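Protein spaetzle C-106 (Drosophila melanogaster, PDB 4LXR) acts as a disulfide-linked dimeric cytokine that binds the Toll receptor and switches on signalling in antifungal defence and in dorsal-ventral patterning of the embryo. Local coordinates at residues F8-I13 with Q52-A57; S12-V17 with A41-E46; I67-Y72 with K100-T105. One frame throughout, in Å; residues are numbered along the deposited sequence.

Interaction 1 of 3, residues F8-I13 with Q52-A57; sequences FLCRSI and QPCDFA
Leu9 overlaps the backbone of the 52-57 loop with CB, CG and CD2. All three lie against the carbonyl oxygen of Asp55, and CG is nearest, 3.5 Å from Asp55 O. CG stands anti to the carbonyl carbon of Leu9 (chi1 -82°). Leu9 CB also meets Cys54 CB at 4.1 Å.

The single hydrogen bond between the segments is made by the backbone. Asp55 N donates to Leu9 O at 2.8 Å and the bond is nearly straight (174°). The N-H lies in the carbonyl plane and uses a lone pair of the oxygen. Cys54 CA makes a CA-H...O contact with the same Leu9 O at 3.5 Å. The carbonyl thus holds Asp55 by a true hydrogen bond and touches Cys54 only weakly.

Asp55 turns its side chain back on its own loop. Its OD1 accepts from Phe56 N on the anti side, 33° out of the carboxylate plane, and also forms a salt bridge with Arg155 of the Toll chain. Asp55 CG sits 3.7 Å above one face of the Phe56 ring, toward the rim. Phe8 O approaches the same ring at its edge, in plane, 3.9 Å from Phe56 CE2.

Cys10 SG and Cys54 SG pack 4.1 Å apart but are not bonded to each other. Each belongs to a separate disulfide, Cys10 with Cys68 and Cys54 with Cys101, in the disulfide core of a cystine-knot cytokine.

Leu9 and Cys10 rest against Cys101 of strand 95-102, and Leu9 also meets Leu9 of the second subunit, so the contact borders the dimer interface. Residues 8-11 lead into strand 12-16, while 52-57 lies in the loop between strands 43-47 and 67-73.

Interaction 2 of 3, residues S12-V17 with A41-E46; sequences SIRKLV and AIQIEE
With Glu45 CG anti to the backbone N (chi1 -176°) and the Arg14 chain turned at chi3 (67°, which sets NE), the two charged groups come together. Arg14 NH1 forms a salt bridge with Glu45 OE2 at 3.0 Å. The oxygen lies near the guanidinium plane, yet the guanidinium and carboxylate planes are 80° apart. Both groups have further partners: Arg14 NH2 donates to Tyr72 O of the second subunit, while Glu45 OE1 pairs with Lys100 of that subunit and accepts from Cys99 N of its own chain. On the same face as Arg14 and Glu45, Leu16 CD2 packs on Gln43 CB at 3.6 Å.

On the face of Ile13, Lys15, Ile44 and Glu46, Lys15 and Ile44 run alongside each other in the same direction, with Lys15 CE 3.9 Å from Ile44 CD1. Just past the strand, Val17 CG2 meets Ile44 CD1 at 3.7 Å.

The backbones form an antiparallel ladder. Ile13 with Glu46 and Lys15 with Ile44 are hydrogen-bonded pairs. Arg14 with Glu45 and Leu16 with Gln43 are non-hydrogen-bonded pairs.

Strands 12-16 and 43-47 make a two-stranded sheet, which meets Toll at Leu16 and Gln43 and strand 95-102 at Ile44, Glu45 and Glu46.

Interaction 3 of 3, residues I67-Y72 with K100-T105; sequences ICKQHY and KCALKT
Lys100 lies on strand 95-102, which pairs antiparallel with strand 67-73 in the cystine-knot fold. Its CB and CG leave the sheet on the face shared with Lys69, with CG anti to the carbonyl carbon (chi1 -54°). Beyond CD the chain bends at chi3 (-79°), and the first side-chain atom to come close to strand 67-73 is CE, over one face of the His71 ring. CE is 3.3 Å above the ring plane, offset toward the rim, and 3.4 Å from both His71 ND1 and CE1. This is a CH-pi contact, and the two side chains cross at about a right angle. The tip, NZ, is also near the ring, 3.9 Å from His71 CE1, and makes a salt bridge with Glu45 of the second subunit. Phe8 of that subunit meets both Lys100, as a cation-pi partner, and the His71 ring.

The strands are held by four backbone bonds. Ile67 and Ala102 exchange two, and Lys69 and Lys100 exchange two more. Cys68 and Cys101 form the non-hydrogen-bonded pair between them. Their side chains share the opposite face of the sheet and enter the two disulfides of interaction 1.

Lys69 NZ forms a salt bridge with Glu6 of the second subunit. The Lys69 chain curls back, bent at chi2, chi3 and chi4, and both ends come near Ala102 CB: CG at 3.7 Å and NZ at 4.2 Å.

Interactions 1 and 3 are joined covalently, their centres about 9 Å apart. Cys54 SG bonds Cys101 SG at 2.0 Å, and Cys10 SG bonds Cys68 SG at 2.1 Å. Interaction 2 continues from interaction 1 along the chain and shares Ser12 and Ile13 with it, though their centres are about 17 Å apart. The side chain of the shared Ile13 is about 5 Å from a bound NAG. Interaction 2 reaches interaction 3, centres about 18 Å apart, by a probable hydrogen bond from Gln70 NE2 to Glu45 O, 3.0 Å. All three contacts touch the second subunit, and interactions 2 and 3 also meet across the dimer. Interactions 1 and 2 both face Toll.

Interaction 1 of 3, residues F8-I13 with Q52-A57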
loop_
_atom_site.group_PDB
_atom_site.type_symbol
_atom_site.label_atom_id
_atom_site.label_comp_id
_atom_site.label_asym_id
_atom_site.label_seq_id
_atom_site.Cartn_x
_atom_site.Cartn_y
_atom_site.Cartn_z
ATOM N N PHE C 8 17.224 -14.223 13.769
ATOM C CA PHE C 8 16.246 -14.163 12.714
ATOM C C PHE C 8 15.222 -15.271 12.877
ATOM O O PHE C 8 15.513 -16.317 13.455
ATOM C CB PHE C 8 16.957 -14.274 11.372
ATOM C CG PHE C 8 17.852 -13.117 11.088
ATOM C CD1 PHE C 8 17.317 -11.910 10.656
ATOM C CD2 PHE C 8 19.220 -13.214 11.285
ATOM C CE1 PHE C 8 18.134 -10.829 10.396
ATOM C CE2 PHE C 8 20.043 -12.133 11.034
ATOM C CZ PHE C 8 19.503 -10.941 10.591
ATOM N N LEU C 9 14.026 -15.038 12.356
ATOM C CA LEU C 9 12.925 -15.997 12.481
ATOM C C LEU C 9 13.166 -17.279 11.710
ATOM O O LEU C 9 12.603 -18.333 12.036
ATOM C CB LEU C 9 11.602 -15.366 12.054
ATOM C CG LEU C 9 10.989 -14.540 13.186
ATOM C CD1 LEU C 9 11.784 -13.282 13.458
ATOM C CD2 LEU C 9 9.543 -14.212 12.889
ATOM N N CYS C 10 14.019 -17.203 10.698
ATOM C CA CYS C 10 14.289 -18.372 9.878
ATOM C C CYS C 10 15.763 -18.682 9.770
ATOM O O CYS C 10 16.592 -17.791 9.620
ATOM C CB CYS C 10 13.681 -18.189 8.490
ATOM S SG CYS C 10 11.877 -18.051 8.537
ATOM N N ARG C 11 16.083 -19.966 9.840
ATOM C CA ARG C 11 17.448 -20.413 9.623
ATOM C C ARG C 11 17.772 -20.413 8.131
ATOM O O ARG C 11 16.998 -20.930 7.316
ATOM C CB ARG C 11 17.632 -21.815 10.165
ATOM C CG ARG C 11 17.467 -21.939 11.666
ATOM C CD ARG C 11 17.939 -23.303 12.079
ATOM N NE ARG C 11 17.814 -23.519 13.510
ATOM C CZ ARG C 11 18.473 -24.460 14.172
ATOM N NH1 ARG C 11 18.294 -24.600 15.476
ATOM N NH2 ARG C 11 19.315 -25.258 13.527
ATOM N N SER C 12 18.928 -19.848 7.792
ATOM C CA SER C 12 19.403 -19.831 6.422
ATOM C C SER C 12 20.917 -20.026 6.351
ATOM O O SER C 12 21.647 -19.711 7.299
ATOM C CB SER C 12 19.046 -18.506 5.769
ATOM O OG SER C 12 19.749 -17.451 6.404
ATOM N N ILE C 13 21.365 -20.523 5.203
ATOM C CA ILE C 13 22.774 -20.702 4.894
ATOM C C ILE C 13 23.190 -19.742 3.789
ATOM O O ILE C 13 22.655 -19.803 2.684
ATOM C CB ILE C 13 23.027 -22.128 4.367
ATOM C CG1 ILE C 13 22.415 -23.167 5.311
ATOM C CG2 ILE C 13 24.517 -22.368 4.148
ATOM C CD1 ILE C 13 22.320 -24.564 4.701
ATOM N N GLN C 52 9.629 -25.038 7.154
ATOM C CA GLN C 52 9.856 -25.045 8.589
ATOM C C GLN C 52 9.086 -23.908 9.255
ATOM O O GLN C 52 9.040 -22.793 8.732
ATOM C CB GLN C 52 11.352 -24.958 8.887
ATOM C CG GLN C 52 12.143 -26.164 8.354
ATOM C CD GLN C 52 11.856 -27.438 9.136
ATOM O OE1 GLN C 52 11.471 -28.462 8.569
ATOM N NE2 GLN C 52 12.043 -27.376 10.448
ATOM N N PRO C 53 8.438 -24.201 10.393
ATOM C CA PRO C 53 7.799 -23.127 11.162
ATOM C C PRO C 53 8.857 -22.132 11.621
ATOM O O PRO C 53 10.012 -22.513 11.794
ATOM C CB PRO C 53 7.192 -23.867 12.362
ATOM C CG PRO C 53 7.950 -25.165 12.446
ATOM C CD PRO C 53 8.278 -25.520 11.029
ATOM N N CYS C 54 8.475 -20.874 11.788
ATOM C CA CYS C 54 9.431 -19.843 12.172
ATOM C C CYS C 54 9.763 -19.939 13.666
ATOM O O CYS C 54 8.963 -20.435 14.461
ATOM C CB CYS C 54 8.877 -18.442 11.831
ATOM S SG CYS C 54 8.160 -18.247 10.150
ATOM N N ASP C 55 10.940 -19.453 14.046
ATOM C CA ASP C 55 11.337 -19.412 15.451
ATOM C C ASP C 55 10.760 -18.115 16.025
ATOM O O ASP C 55 10.312 -17.265 15.265
ATOM C CB ASP C 55 12.867 -19.431 15.559
ATOM C CG ASP C 55 13.370 -19.866 16.944
ATOM O OD1 ASP C 55 12.569 -19.958 17.913
ATOM O OD2 ASP C 55 14.595 -20.097 17.060
ATOM N N PHE C 56 10.747 -17.973 17.350
ATOM C CA PHE C 56 10.265 -16.744 18.000
ATOM C C PHE C 56 8.866 -16.350 17.551
ATOM O O PHE C 56 8.507 -15.176 17.544
ATOM C CB PHE C 56 11.250 -15.590 17.771
ATOM C CG PHE C 56 12.674 -15.969 18.069
ATOM C CD1 PHE C 56 13.073 -16.227 19.378
ATOM C CD2 PHE C 56 13.598 -16.110 17.047
ATOM C CE1 PHE C 56 14.364 -16.606 19.660
ATOM C CE2 PHE C 56 14.891 -16.487 17.321
ATOM C CZ PHE C 56 15.281 -16.734 18.633
ATOM N N ALA C 57 8.067 -17.341 17.195
ATOM C CA ALA C 57 6.763 -17.059 16.594
ATOM C C ALA C 57 5.625 -17.714 17.370
ATOM O O ALA C 57 4.625 -18.100 16.781
ATOM C CB ALA C 57 6.749 -17.509 15.135
#

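Interaction 2 of 3, residues S12-V17 with A41-E46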
loop_
_atom_site.group_PDB
_atom_site.type_symbol
_atom_site.label_atom_id
_atom_site.label_comp_id
_atom_site.label_asym_id
_atom_site.label_seq_id
_atom_site.Cartn_x
_atom_site.Cartn_y
_atom_site.Cartn_z
ATOM N N SER C 12 18.928 -19.848 7.792
ATOM C CA SER C 12 19.403 -19.831 6.422
ATOM C C SER C 12 20.917 -20.026 6.351
ATOM O O SER C 12 21.647 -19.711 7.299
ATOM C CB SER C 12 19.046 -18.506 5.769
ATOM O OG SER C 12 19.749 -17.451 6.404
ATOM N N ILE C 13 21.365 -20.523 5.203
ATOM C CA ILE C 13 22.774 -20.702 4.894
ATOM C C ILE C 13 23.190 -19.742 3.789
ATOM O O ILE C 13 22.655 -19.803 2.684
ATOM C CB ILE C 13 23.027 -22.128 4.367
ATOM C CG1 ILE C 13 22.415 -23.167 5.311
ATOM C CG2 ILE C 13 24.517 -22.368 4.148
ATOM C CD1 ILE C 13 22.320 -24.564 4.701
ATOM N N ARG C 14 24.136 -18.850 4.073
ATOM C CA ARG C 14 24.691 -17.994 3.023
ATOM C C ARG C 14 25.905 -18.674 2.423
ATOM O O ARG C 14 26.731 -19.209 3.152
ATOM C CB ARG C 14 25.094 -16.623 3.577
ATOM C CG ARG C 14 23.930 -15.779 4.072
ATOM C CD ARG C 14 24.387 -14.434 4.633
ATOM N NE ARG C 14 24.939 -13.538 3.618
ATOM C CZ ARG C 14 24.205 -12.761 2.822
ATOM N NH1 ARG C 14 22.879 -12.775 2.902
ATOM N NH2 ARG C 14 24.796 -11.974 1.936
ATOM N N LYS C 15 26.023 -18.674 1.100
ATOM C CA LYS C 15 27.225 -19.230 0.476
ATOM C C LYS C 15 27.536 -18.660 -0.904
ATOM O O LYS C 15 26.669 -18.090 -1.569
ATOM C CB LYS C 15 27.159 -20.762 0.410
ATOM C CG LYS C 15 26.116 -21.327 -0.531
ATOM C CD LYS C 15 26.138 -22.850 -0.513
ATOM C CE LYS C 15 25.015 -23.443 -1.354
ATOM N NZ LYS C 15 25.017 -24.932 -1.315
ATOM N N LEU C 16 28.788 -18.817 -1.322
ATOM C CA LEU C 16 29.207 -18.428 -2.662
ATOM C C LEU C 16 28.945 -19.548 -3.669
ATOM O O LEU C 16 29.103 -20.727 -3.351
ATOM C CB LEU C 16 30.695 -18.077 -2.672
ATOM C CG LEU C 16 31.094 -16.724 -2.094
ATOM C CD1 LEU C 16 32.589 -16.495 -2.291
ATOM C CD2 LEU C 16 30.275 -15.626 -2.752
ATOM N N VAL C 17 28.542 -19.180 -4.883
ATOM C CA VAL C 17 28.382 -20.149 -5.964
ATOM C C VAL C 17 29.019 -19.631 -7.248
ATOM O O VAL C 17 29.907 -20.271 -7.816
ATOM C CB VAL C 17 26.898 -20.489 -6.233
ATOM C CG1 VAL C 17 26.788 -21.542 -7.324
ATOM C CG2 VAL C 17 26.220 -20.977 -4.969
ATOM N N ALA C 41 31.826 -14.799 -8.786
ATOM C CA ALA C 41 31.272 -15.488 -7.624
ATOM C C ALA C 41 29.938 -14.879 -7.171
ATOM O O ALA C 41 29.869 -13.704 -6.808
ATOM C CB ALA C 41 32.278 -15.487 -6.484
ATOM N N ILE C 42 28.885 -15.691 -7.195
ATOM C CA ILE C 42 27.547 -15.253 -6.801
ATOM C C ILE C 42 27.166 -15.819 -5.431
ATOM O O ILE C 42 27.255 -17.027 -5.205
ATOM C CB ILE C 42 26.502 -15.691 -7.852
ATOM C CG1 ILE C 42 25.077 -15.604 -7.292
ATOM C CG2 ILE C 42 26.801 -17.106 -8.332
ATOM C CD1 ILE C 42 24.566 -14.190 -7.093
ATOM N N GLN C 43 26.749 -14.954 -4.512
ATOM C CA GLN C 43 26.329 -15.437 -3.209
ATOM C C GLN C 43 24.814 -15.549 -3.088
ATOM O O GLN C 43 24.058 -14.718 -3.598
ATOM C CB GLN C 43 26.924 -14.606 -2.070
ATOM C CG GLN C 43 26.217 -13.308 -1.767
ATOM C CD GLN C 43 26.713 -12.684 -0.475
ATOM O OE1 GLN C 43 27.204 -13.382 0.422
ATOM N NE2 GLN C 43 26.602 -11.360 -0.378
ATOM N N ILE C 44 24.378 -16.607 -2.417
ATOM C CA ILE C 44 22.967 -16.906 -2.304
ATOM C C ILE C 44 22.612 -17.146 -0.850
ATOM O O ILE C 44 23.483 -17.443 -0.036
ATOM C CB ILE C 44 22.606 -18.159 -3.119
ATOM C CG1 ILE C 44 23.237 -19.404 -2.489
ATOM C CG2 ILE C 44 23.060 -17.998 -4.551
ATOM C CD1 ILE C 44 22.982 -20.678 -3.266
ATOM N N GLU C 45 21.336 -16.987 -0.521
ATOM C CA GLU C 45 20.842 -17.378 0.791
ATOM C C GLU C 45 19.667 -18.326 0.636
ATOM O O GLU C 45 18.688 -17.996 -0.037
ATOM C CB GLU C 45 20.430 -16.158 1.614
ATOM C CG GLU C 45 19.988 -16.511 3.040
ATOM C CD GLU C 45 19.781 -15.284 3.901
ATOM O OE1 GLU C 45 18.657 -15.088 4.428
ATOM O OE2 GLU C 45 20.755 -14.513 4.037
ATOM N N GLU C 46 19.772 -19.504 1.245
ATOM C CA GLU C 46 18.723 -20.520 1.152
ATOM C C GLU C 46 18.187 -20.869 2.519
ATOM O O GLU C 46 18.948 -20.913 3.476
ATOM C CB GLU C 46 19.256 -21.804 0.521
ATOM C CG GLU C 46 19.483 -21.733 -0.966
ATOM C CD GLU C 46 19.925 -23.063 -1.537
ATOM O OE1 GLU C 46 20.843 -23.678 -0.955
ATOM O OE2 GLU C 46 19.347 -23.494 -2.563
#

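Interaction 3 of 3, residues I67-Y72 with K100-T105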
loop_
_atom_site.group_PDB
_atom_site.type_symbol
_atom_site.label_atom_id
_atom_site.label_comp_id
_atom_site.label_asym_id
_atom_site.label_seq_id
_atom_site.Cartn_x
_atom_site.Cartn_y
_atom_site.Cartn_z
ATOM N N ILE C 67 5.430 -19.579 8.637
ATOM C CA ILE C 67 6.233 -20.555 7.899
ATOM C C ILE C 67 7.428 -19.873 7.238
ATOM O O ILE C 67 7.315 -18.752 6.748
ATOM C CB ILE C 67 5.393 -21.259 6.792
ATOM C CG1 ILE C 67 4.202 -21.995 7.399
ATOM C CG2 ILE C 67 6.238 -22.264 6.026
ATOM C CD1 ILE C 67 4.597 -23.163 8.276
ATOM N N CYS C 68 8.571 -20.544 7.219
ATOM C CA CYS C 68 9.737 -19.997 6.558
ATOM C C CYS C 68 9.617 -20.219 5.049
ATOM O O CYS C 68 9.341 -21.328 4.589
ATOM C CB CYS C 68 11.010 -20.617 7.136
ATOM S SG CYS C 68 11.373 -20.022 8.836
ATOM N N LYS C 69 9.801 -19.150 4.283
ATOM C CA LYS C 69 9.691 -19.214 2.834
ATOM C C LYS C 69 10.961 -18.750 2.144
ATOM O O LYS C 69 11.630 -17.817 2.597
ATOM C CB LYS C 69 8.521 -18.361 2.347
ATOM C CG LYS C 69 7.189 -18.804 2.903
ATOM C CD LYS C 69 6.877 -20.230 2.490
ATOM C CE LYS C 69 5.600 -20.277 1.692
ATOM N NZ LYS C 69 4.536 -19.528 2.418
ATOM N N GLN C 70 11.280 -19.410 1.039
ATOM C CA GLN C 70 12.435 -19.052 0.236
ATOM C C GLN C 70 12.100 -17.863 -0.661
ATOM O O GLN C 70 11.090 -17.879 -1.360
ATOM C CB GLN C 70 12.850 -20.242 -0.631
ATOM C CG GLN C 70 14.050 -19.961 -1.519
ATOM C CD GLN C 70 15.314 -19.754 -0.714
ATOM O OE1 GLN C 70 15.750 -20.648 0.017
ATOM N NE2 GLN C 70 15.903 -18.570 -0.830
ATOM N N HIS C 71 12.942 -16.833 -0.645
ATOM C CA HIS C 71 12.770 -15.729 -1.585
ATOM C C HIS C 71 13.835 -15.684 -2.662
ATOM O O HIS C 71 14.972 -16.140 -2.459
ATOM C CB HIS C 71 12.716 -14.387 -0.874
ATOM C CG HIS C 71 11.345 -14.018 -0.422
ATOM N ND1 HIS C 71 10.839 -12.743 -0.540
ATOM C CD2 HIS C 71 10.369 -14.765 0.144
ATOM C CE1 HIS C 71 9.607 -12.719 -0.060
ATOM N NE2 HIS C 71 9.299 -13.934 0.362
ATOM N N TYR C 72 13.462 -15.095 -3.793
ATOM C CA TYR C 72 14.298 -15.103 -4.980
ATOM C C TYR C 72 14.500 -13.714 -5.575
ATOM O O TYR C 72 13.669 -12.814 -5.426
ATOM C CB TYR C 72 13.692 -16.024 -6.043
ATOM C CG TYR C 72 13.557 -17.476 -5.620
ATOM C CD1 TYR C 72 14.603 -18.373 -5.805
ATOM C CD2 TYR C 72 12.379 -17.953 -5.051
ATOM C CE1 TYR C 72 14.480 -19.702 -5.431
ATOM C CE2 TYR C 72 12.251 -19.285 -4.672
ATOM C CZ TYR C 72 13.303 -20.151 -4.868
ATOM O OH TYR C 72 13.189 -21.471 -4.491
ATOM N N LYS C 100 12.574 -15.860 4.662
ATOM C CA LYS C 100 11.793 -14.967 5.513
ATOM C C LYS C 100 10.582 -15.671 6.071
ATOM O O LYS C 100 10.066 -16.612 5.467
ATOM C CB LYS C 100 11.350 -13.717 4.740
ATOM C CG LYS C 100 12.491 -12.972 4.068
ATOM C CD LYS C 100 12.143 -11.506 3.785
ATOM C CE LYS C 100 11.270 -11.343 2.561
ATOM N NZ LYS C 100 10.905 -9.909 2.392
ATOM N N CYS C 101 10.112 -15.182 7.207
ATOM C CA CYS C 101 8.962 -15.773 7.855
ATOM C C CYS C 101 7.700 -15.138 7.309
ATOM O O CYS C 101 7.522 -13.927 7.393
ATOM C CB CYS C 101 9.040 -15.587 9.372
ATOM S SG CYS C 101 7.626 -16.276 10.238
ATOM N N ALA C 102 6.830 -15.964 6.741
ATOM C CA ALA C 102 5.587 -15.487 6.145
ATOM C C ALA C 102 4.420 -15.695 7.108
ATOM O O ALA C 102 4.271 -16.767 7.688
ATOM C CB ALA C 102 5.334 -16.213 4.835
ATOM N N LEU C 103 3.611 -14.659 7.294
ATOM C CA LEU C 103 2.428 -14.753 8.139
ATOM C C LEU C 103 1.177 -14.766 7.261
ATOM O O LEU C 103 1.040 -13.936 6.372
ATOM C CB LEU C 103 2.371 -13.562 9.098
ATOM C CG LEU C 103 3.659 -13.238 9.860
ATOM C CD1 LEU C 103 3.534 -11.903 10.571
ATOM C CD2 LEU C 103 4.016 -14.353 10.848
ATOM N N LYS C 104 0.268 -15.708 7.496
ATOM C CA LYS C 104 -1.018 -15.709 6.788
ATOM C C LYS C 104 -2.001 -14.740 7.444
ATOM O O LYS C 104 -2.846 -15.138 8.244
ATOM C CB LYS C 104 -1.625 -17.107 6.760
ATOM C CG LYS C 104 -1.574 -17.790 5.409
ATOM C CD LYS C 104 -0.222 -18.432 5.161
ATOM C CE LYS C 104 -0.150 -19.070 3.778
ATOM N NZ LYS C 104 -1.272 -20.026 3.538
ATOM N N THR C 105 -1.864 -13.461 7.126
ATOM C CA THR C 105 -2.803 -12.449 7.578
ATOM C C THR C 105 -2.910 -11.421 6.482
ATOM O O THR C 105 -2.085 -11.408 5.570
ATOM C CB THR C 105 -2.309 -11.712 8.810
ATOM O OG1 THR C 105 -3.290 -10.738 9.205
ATOM C CG2 THR C 105 -1.006 -11.003 8.504
#